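Local atomic coordinates of phosphoribosylaminoimidazole carboxylase (Treponema denticola, PDB entry 5C5D), a protein that catalyses the reversible carboxylation of 5-aminoimidazole ribonucleotide with CO2 to give 4-carboxy-5-aminoimidazole ribonucleotide, a step of de novo purine biosynthesis. Residues V5-G10 and Y32-G37; P59-T64 and A83-P88. The protein carries 1 engineered substitution. One frame throughout, in Å; residues are numbered along the deposited sequence.

Contact 1 of 2, residues V5-G10 and Y32-G37; sequences VIILMG and YAIRIG
The ring of Y32 has I7 CD1 obliquely beside it, and the same methyl approaches Y32 CB and I34 CG1. A22, on the helix 15-27, also touches Y32. The other flat group, the R35 guanidinium, belongs to the opposite face, that of I6 and L8, and leads away from V5-G10. NH2 forms a salt bridge to D154 of a second subunit, while NH1 bonds to Y53 OH.

This is the parallel strand pair of a beta-alpha-beta unit, with helix 15-27 as its crossover. Five backbone bonds alternate across it: A33 N to V5 O, I7 N to A33 O (2.7 Å), R35 N to I7 O, M9 N to R35 O and G37 N to M9 O (2.8 Å). M9 N stands tilted 24° from the carbonyl plane of R35, whereas I7 N lies nearly on the A33 C=O axis. V5, I7, M9, Y32, I34 and I36 share one face; helix 43-54 covers I6, L8, A33 and R35 on the other. There, L8 CD1 packs on R35 CB at 3.9 Å and lies close to the G37 backbone.

On the Y32 face, a bend at chi3 carries M9 CE over to I34 CG2. With CG between its backbone N and carbonyl carbon (chi1 75°), M9 crosses the I36 side chain obliquely, its CG 3.7 Å from I36 CG1.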
ATOM      1  N   VAL D   5       6.120  28.704 -21.744  1.00 18.88           N
ATOM      2  CA  VAL D   5       5.934  27.776 -20.653  1.00 18.46           C
ATOM      3  C   VAL D   5       6.925  28.138 -19.561  1.00 22.50           C
ATOM      4  O   VAL D   5       8.121  28.182 -19.806  1.00 22.44           O
ATOM      5  CB  VAL D   5       6.174  26.323 -21.068  1.00 20.74           C
ATOM      6  CG1 VAL D   5       6.090  25.395 -19.857  1.00 20.05           C
ATOM      7  CG2 VAL D   5       5.172  25.884 -22.118  1.00 19.40           C
ATOM      8  N   ILE D   6       6.418  28.392 -18.368  1.00 20.31           N
ATOM      9  CA  ILE D   6       7.253  28.704 -17.239  1.00 20.27           C
ATOM     10  C   ILE D   6       7.409  27.417 -16.458  1.00 19.45           C
ATOM     11  O   ILE D   6       6.435  26.876 -15.958  1.00 18.49           O
ATOM     12  CB  ILE D   6       6.642  29.790 -16.336  1.00 20.91           C
ATOM     13  CG1 ILE D   6       6.444  31.102 -17.112  1.00 20.52           C
ATOM     14  CG2 ILE D   6       7.519  29.977 -15.111  1.00 22.01           C
ATOM     15  CD1 ILE D   6       5.124  31.215 -17.887  1.00 21.21           C
ATOM     16  N   ILE D   7       8.649  26.957 -16.352  1.00 18.77           N
ATOM     17  CA  ILE D   7       8.966  25.760 -15.580  1.00 19.83           C
ATOM     18  C   ILE D   7       9.477  26.214 -14.245  1.00 19.77           C
ATOM     19  O   ILE D   7      10.563  26.793 -14.170  1.00 24.01           O
ATOM     20  CB  ILE D   7      10.016  24.897 -16.281  1.00 21.45           C
ATOM     21  CG1 ILE D   7       9.540  24.550 -17.686  1.00 23.76           C
ATOM     22  CG2 ILE D   7      10.283  23.621 -15.466  1.00 18.48           C
ATOM     23  CD1 ILE D   7      10.604  23.864 -18.538  1.00 23.32           C
ATOM     24  N   LEU D   8       8.690  26.008 -13.194  1.00 18.54           N
ATOM     25  CA  LEU D   8       9.038  26.493 -11.857  1.00 18.92           C
ATOM     26  C   LEU D   8       9.243  25.335 -10.903  1.00 19.01           C
ATOM     27  O   LEU D   8       8.340  24.502 -10.717  1.00 19.18           O
ATOM     28  CB  LEU D   8       7.942  27.424 -11.324  1.00 20.20           C
ATOM     29  CG  LEU D   8       8.134  27.861  -9.874  1.00 23.13           C
ATOM     30  CD1 LEU D   8       9.429  28.633  -9.660  1.00 25.88           C
ATOM     31  CD2 LEU D   8       6.933  28.685  -9.438  1.00 23.94           C
ATOM     32  N   MET D   9      10.432  25.265 -10.309  1.00 19.42           N
ATOM     33  CA  MET D   9      10.761  24.155  -9.432  1.00 20.65           C
ATOM     34  C   MET D   9      11.034  24.651  -8.010  1.00 24.21           C
ATOM     35  O   MET D   9      11.503  25.771  -7.818  1.00 23.75           O
ATOM     36  CB  MET D   9      11.984  23.414  -9.979  1.00 19.42           C
ATOM     37  CG  MET D   9      13.247  24.164  -9.758  1.00 23.54           C
ATOM     38  SD  MET D   9      14.636  23.420 -10.675  1.00 28.84           S
ATOM     39  CE  MET D   9      14.381  24.171 -12.271  1.00 31.38           C
ATOM     40  N   GLY D  10      10.753  23.802  -7.028  1.00 22.04           N
ATOM     41  CA  GLY D  10      10.861  24.193  -5.638  1.00 23.45           C
ATOM     42  C   GLY D  10      12.283  24.253  -5.153  1.00 23.64           C
ATOM     43  O   GLY D  10      12.569  24.961  -4.197  1.00 26.05           O
ATOM     44  N   TYR D  32      10.495  28.512 -23.336  1.00 25.38           N
ATOM     45  CA  TYR D  32      10.345  28.188 -21.914  1.00 23.19           C
ATOM     46  C   TYR D  32      11.233  29.100 -21.053  1.00 23.13           C
ATOM     47  O   TYR D  32      12.188  29.737 -21.540  1.00 25.33           O
ATOM     48  CB  TYR D  32      10.674  26.706 -21.635  1.00 23.23           C
ATOM     49  CG  TYR D  32      12.108  26.377 -21.936  1.00 24.59           C
ATOM     50  CD1 TYR D  32      13.098  26.670 -21.020  1.00 25.75           C
ATOM     51  CD2 TYR D  32      12.464  25.765 -23.127  1.00 27.99           C
ATOM     52  CE1 TYR D  32      14.427  26.395 -21.293  1.00 29.10           C
ATOM     53  CE2 TYR D  32      13.778  25.468 -23.402  1.00 25.59           C
ATOM     54  CZ  TYR D  32      14.759  25.797 -22.477  1.00 30.98           C
ATOM     55  OH  TYR D  32      16.091  25.523 -22.718  1.00 35.67           O
ATOM     56  N   ALA D  33      10.856  29.208 -19.786  1.00 22.32           N
ATOM     57  CA  ALA D  33      11.679  29.832 -18.768  1.00 25.13           C
ATOM     58  C   ALA D  33      11.806  28.843 -17.641  1.00 25.11           C
ATOM     59  O   ALA D  33      10.855  28.155 -17.343  1.00 27.90           O
ATOM     60  CB  ALA D  33      11.049  31.111 -18.289  1.00 25.80           C
ATOM     61  N   ILE D  34      13.008  28.743 -17.060  1.00 23.36           N
ATOM     62  CA  ILE D  34      13.238  27.884 -15.904  1.00 21.16           C
ATOM     63  C   ILE D  34      13.552  28.738 -14.701  1.00 23.80           C
ATOM     64  O   ILE D  34      14.449  29.580 -14.746  1.00 26.23           O
ATOM     65  CB  ILE D  34      14.384  26.918 -16.140  1.00 30.21           C
ATOM     66  CG1 ILE D  34      14.028  25.991 -17.279  1.00 28.94           C
ATOM     67  CG2 ILE D  34      14.670  26.115 -14.853  1.00 30.15           C
ATOM     68  CD1 ILE D  34      15.146  25.049 -17.682  1.00 34.99           C
ATOM     69  N   ARG D  35      12.789  28.510 -13.637  1.00 21.81           N
ATOM     70  CA  ARG D  35      12.892  29.303 -12.418  1.00 22.64           C
ATOM     71  C   ARG D  35      12.845  28.409 -11.194  1.00 22.06           C
ATOM     72  O   ARG D  35      12.355  27.282 -11.240  1.00 22.98           O
ATOM     73  CB  ARG D  35      11.775  30.337 -12.330  1.00 21.52           C
ATOM     74  CG  ARG D  35      11.652  31.276 -13.538  1.00 21.27           C
ATOM     75  CD  ARG D  35      12.872  32.167 -13.636  1.00 23.22           C
ATOM     76  NE  ARG D  35      13.068  33.011 -12.462  1.00 27.00           N
ATOM     77  CZ  ARG D  35      12.521  34.216 -12.282  1.00 29.34           C
ATOM     78  NH1 ARG D  35      11.745  34.772 -13.206  1.00 29.11           N
ATOM     79  NH2 ARG D  35      12.809  34.899 -11.180  1.00 28.96           N
ATOM     80  N   ILE D  36      13.356  28.949 -10.100  1.00 23.40           N
ATOM     81  CA  ILE D  36      13.372  28.284  -8.819  1.00 23.58           C
ATOM     82  C   ILE D  36      12.667  29.112  -7.751  1.00 26.78           C
ATOM     83  O   ILE D  36      12.922  30.301  -7.603  1.00 26.45           O
ATOM     84  CB  ILE D  36      14.826  28.017  -8.367  1.00 26.76           C
ATOM     85  CG1 ILE D  36      15.505  27.053  -9.336  1.00 24.19           C
ATOM     86  CG2 ILE D  36      14.860  27.388  -6.984  1.00 28.60           C
ATOM     87  CD1 ILE D  36      17.030  26.994  -9.156  1.00 23.65           C
ATOM     88  N   GLY D  37      11.805  28.463  -6.988  1.00 23.32           N
ATOM     89  CA  GLY D  37      11.159  29.111  -5.871  1.00 26.07           C
ATOM     90  C   GLY D  37      10.306  28.131  -5.115  1.00 26.55           C
ATOM     91  O   GLY D  37       9.628  27.297  -5.716  1.00 24.40           O
TER

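Contact 2 of 2, residues P59-T64 and A83-P88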
ATOM      1  N   PRO D  59      -0.032  33.535 -24.596  1.00 20.47           N
ATOM      2  CA  PRO D  59      -0.536  32.296 -24.005  1.00 18.70           C
ATOM      3  C   PRO D  59       0.519  31.646 -23.165  1.00 21.74           C
ATOM      4  O   PRO D  59       1.625  31.485 -23.664  1.00 24.57           O
ATOM      5  CB  PRO D  59      -0.862  31.420 -25.212  1.00 21.69           C
ATOM      6  CG  PRO D  59      -0.725  32.292 -26.406  1.00 24.94           C
ATOM      7  CD  PRO D  59       0.087  33.455 -26.059  1.00 24.63           C
ATOM      8  N   LYS D  60       0.206  31.296 -21.923  1.00 19.46           N
ATOM      9  CA  LYS D  60       1.220  30.687 -21.080  1.00 19.20           C
ATOM     10  C   LYS D  60       0.698  29.530 -20.292  1.00 17.49           C
ATOM     11  O   LYS D  60      -0.487  29.446 -19.985  1.00 18.54           O
ATOM     12  CB  LYS D  60       1.830  31.725 -20.147  1.00 24.50           C
ATOM     13  CG  LYS D  60       0.927  32.402 -19.202  1.00 29.71           C
ATOM     14  CD  LYS D  60       1.590  33.760 -18.827  1.00 27.05           C
ATOM     15  CE  LYS D  60       0.590  34.823 -18.609  1.00 29.82           C
ATOM     16  NZ  LYS D  60      -0.177  35.124 -19.800  1.00 26.02           N
ATOM     17  N   LEU D  61       1.627  28.637 -19.976  1.00 17.24           N
ATOM     18  CA  LEU D  61       1.396  27.535 -19.061  1.00 16.96           C
ATOM     19  C   LEU D  61       2.505  27.543 -18.017  1.00 17.42           C
ATOM     20  O   LEU D  61       3.612  27.965 -18.309  1.00 19.08           O
ATOM     21  CB  LEU D  61       1.368  26.191 -19.783  1.00 17.54           C
ATOM     22  CG  LEU D  61       0.179  25.965 -20.699  1.00 18.85           C
ATOM     23  CD1 LEU D  61       0.408  24.692 -21.466  1.00 19.16           C
ATOM     24  CD2 LEU D  61      -1.143  25.900 -19.940  1.00 21.62           C
ATOM     25  N   TYR D  62       2.184  27.079 -16.815  1.00 15.32           N
ATOM     26  CA  TYR D  62       3.187  26.840 -15.794  1.00 15.69           C
ATOM     27  C   TYR D  62       3.299  25.353 -15.574  1.00 16.68           C
ATOM     28  O   TYR D  62       2.274  24.690 -15.437  1.00 18.54           O
ATOM     29  CB  TYR D  62       2.799  27.555 -14.497  1.00 17.79           C
ATOM     30  CG  TYR D  62       2.680  29.054 -14.658  1.00 18.46           C
ATOM     31  CD1 TYR D  62       1.532  29.621 -15.190  1.00 21.33           C
ATOM     32  CD2 TYR D  62       3.701  29.903 -14.261  1.00 20.55           C
ATOM     33  CE1 TYR D  62       1.424  30.995 -15.346  1.00 21.62           C
ATOM     34  CE2 TYR D  62       3.598  31.256 -14.387  1.00 22.67           C
ATOM     35  CZ  TYR D  62       2.452  31.812 -14.928  1.00 21.71           C
ATOM     36  OH  TYR D  62       2.320  33.179 -15.096  1.00 22.31           O
ATOM     37  N   ILE D  63       4.522  24.841 -15.550  1.00 15.37           N
ATOM     38  CA  ILE D  63       4.770  23.444 -15.173  1.00 16.99           C
ATOM     39  C   ILE D  63       5.515  23.505 -13.849  1.00 18.79           C
ATOM     40  O   ILE D  63       6.615  24.063 -13.774  1.00 18.95           O
ATOM     41  CB  ILE D  63       5.555  22.675 -16.237  1.00 17.07           C
ATOM     42  CG1 ILE D  63       4.787  22.637 -17.552  1.00 18.92           C
ATOM     43  CG2 ILE D  63       5.861  21.255 -15.755  1.00 17.57           C
ATOM     44  CD1 ILE D  63       5.585  21.959 -18.703  1.00 18.01           C
ATOM     45  N   THR D  64       4.921  22.927 -12.808  1.00 15.46           N
ATOM     46  CA  THR D  64       5.431  23.049 -11.453  1.00 15.89           C
ATOM     47  C   THR D  64       6.002  21.742 -10.938  1.00 16.09           C
ATOM     48  O   THR D  64       5.391  20.690 -11.031  1.00 18.10           O
ATOM     49  CB  THR D  64       4.327  23.551 -10.530  1.00 20.37           C
ATOM     50  OG1 THR D  64       3.153  22.741 -10.757  1.00 19.40           O
ATOM     51  CG2 THR D  64       4.053  25.031 -10.825  1.00 22.00           C
ATOM     52  N   ALA D  83      -4.224  27.653 -17.091  1.00 17.39           N
ATOM     53  CA  ALA D  83      -3.946  26.292 -16.644  1.00 15.89           C
ATOM     54  C   ALA D  83      -2.510  26.106 -16.188  1.00 18.17           C
ATOM     55  O   ALA D  83      -1.593  26.842 -16.597  1.00 19.55           O
ATOM     56  CB  ALA D  83      -4.252  25.335 -17.767  1.00 17.44           C
ATOM     57  N   THR D  84      -2.327  25.096 -15.348  1.00 17.24           N
ATOM     58  CA  THR D  84      -1.005  24.666 -14.934  1.00 15.99           C
ATOM     59  C   THR D  84      -0.911  23.161 -14.986  1.00 14.98           C
ATOM     60  O   THR D  84      -1.915  22.463 -15.031  1.00 16.43           O
ATOM     61  CB  THR D  84      -0.654  25.133 -13.507  1.00 18.77           C
ATOM     62  OG1 THR D  84      -1.379  24.377 -12.527  1.00 17.94           O
ATOM     63  CG2 THR D  84      -0.985  26.612 -13.309  1.00 18.86           C
ATOM     64  N   ILE D  85       0.323  22.693 -14.986  1.00 15.45           N
ATOM     65  CA  ILE D  85       0.664  21.257 -15.054  1.00 14.31           C
ATOM     66  C   ILE D  85       1.610  20.927 -13.895  1.00 15.92           C
ATOM     67  O   ILE D  85       2.615  21.598 -13.715  1.00 17.48           O
ATOM     68  CB  ILE D  85       1.348  20.937 -16.392  1.00 14.65           C
ATOM     69  CG1 ILE D  85       0.419  21.217 -17.569  1.00 16.95           C
ATOM     70  CG2 ILE D  85       1.875  19.478 -16.435  1.00 17.55           C
ATOM     71  CD1 ILE D  85       1.123  21.214 -18.907  1.00 20.30           C
ATOM     72  N   ALA D  86       1.277  19.907 -13.105  1.00 14.76           N
ATOM     73  CA  ALA D  86       2.183  19.379 -12.078  1.00 15.07           C
ATOM     74  C   ALA D  86       2.974  18.227 -12.649  1.00 15.98           C
ATOM     75  O   ALA D  86       2.387  17.300 -13.166  1.00 16.25           O
ATOM     76  CB  ALA D  86       1.404  18.898 -10.876  1.00 16.43           C
ATOM     77  N   CYS D  87       4.287  18.270 -12.509  1.00 16.73           N
ATOM     78  CA  CYS D  87       5.128  17.167 -12.944  1.00 15.24           C
ATOM     79  C   CYS D  87       6.184  16.968 -11.868  1.00 16.70           C
ATOM     80  O   CYS D  87       7.305  17.485 -11.976  1.00 19.08           O
ATOM     81  CB  CYS D  87       5.740  17.462 -14.297  1.00 16.89           C
ATOM     82  SG  CYS D  87       6.684  16.049 -14.946  1.00 19.15           S
ATOM     83  N   PRO D  88       5.824  16.223 -10.805  1.00 16.80           N
ATOM     84  CA  PRO D  88       6.745  16.074  -9.691  1.00 17.77           C
ATOM     85  C   PRO D  88       7.909  15.159 -10.085  1.00 18.51           C
ATOM     86  O   PRO D  88       7.748  14.322 -10.986  1.00 16.70           O
ATOM     87  CB  PRO D  88       5.879  15.457  -8.599  1.00 18.23           C
ATOM     88  CG  PRO D  88       4.834  14.692  -9.328  1.00 16.71           C
ATOM     89  CD  PRO D  88       4.536  15.547 -10.549  1.00 17.49           C
TER
HETATM   90  O   HOH W   1      -1.387  29.565 -17.301  1.00 19.92           O
HETATM   91  O   HOH W   2       0.701  24.086 -10.769  1.00 21.02           O
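I63 and I85 share a first torsion, each with CG1 beside the backbone N and anti to the carbonyl carbon (chi1 -61° and -62°), and the two side chains lie side by side, pointing the same way. I63 CG1 meets I85 CB at 4.0 Å, and its other branch, CG2, packs on CB of C87. Two residues earlier on the I63 face, L61 CD2 touches A83 CB at 3.8 Å. L123 of helix 117-129 packs on I85, and other residues of that helix on L61.

On the face of Y62 and T64, the T64 hydroxyl sits between its backbone N and carbonyl carbon (chi1 49°), which brings OG1 as close as 3.2 Å to I85 O. A water joins T64 OG1 to T84 OG1, to which it donates at 2.7 Å. Each hydroxyl has a further hydrogen-bonding partner on helix 72-79, S73 OG for T64 and D77 OD1 for T84.

Backbone hydrogen bonds run I85 N to Y62 O, T64 N to I85 O (2.8 Å) and C87 N to T64 O. Y62 N stays 3.8 Å from A83 O and is buried without a partner; a water donates to both K60 O and A83 O, the latter at 2.8 Å. A83 O also lies at the edge of the Y62 ring, near its plane, while Y62 OH is held by E54 of the same chain.

Parallel strands with helix 72-79 between them make this another beta-alpha-beta unit, in a sheet whose 2-1-3-4-5 strand order is that of the flavodoxin-like fold.

Contacts 1 and 2 are successive strand pairs of one parallel sheet, their centres 9 Å apart, joined where strands 4-9 and 60-65 run as neighbours. Probable hydrogen bonds join them: I6 N to L61 O and I6 O to I63 N, each 2.8 Å. Side chains pack across this junction on both faces, with I6 CB 3.6 Å from Y62 CD2 and V5 CG1 3.7 Å from I63 CD1. The C-terminal ends lead to the substrate site. The M9 side chain is about 4 Å from that of substrate-binding D14, G10 about 4 Å from D38, an engineered residue at a substrate-binding position, and P88 of contact 2 about 6 Å from substrate-binding G67, all between nearest atoms.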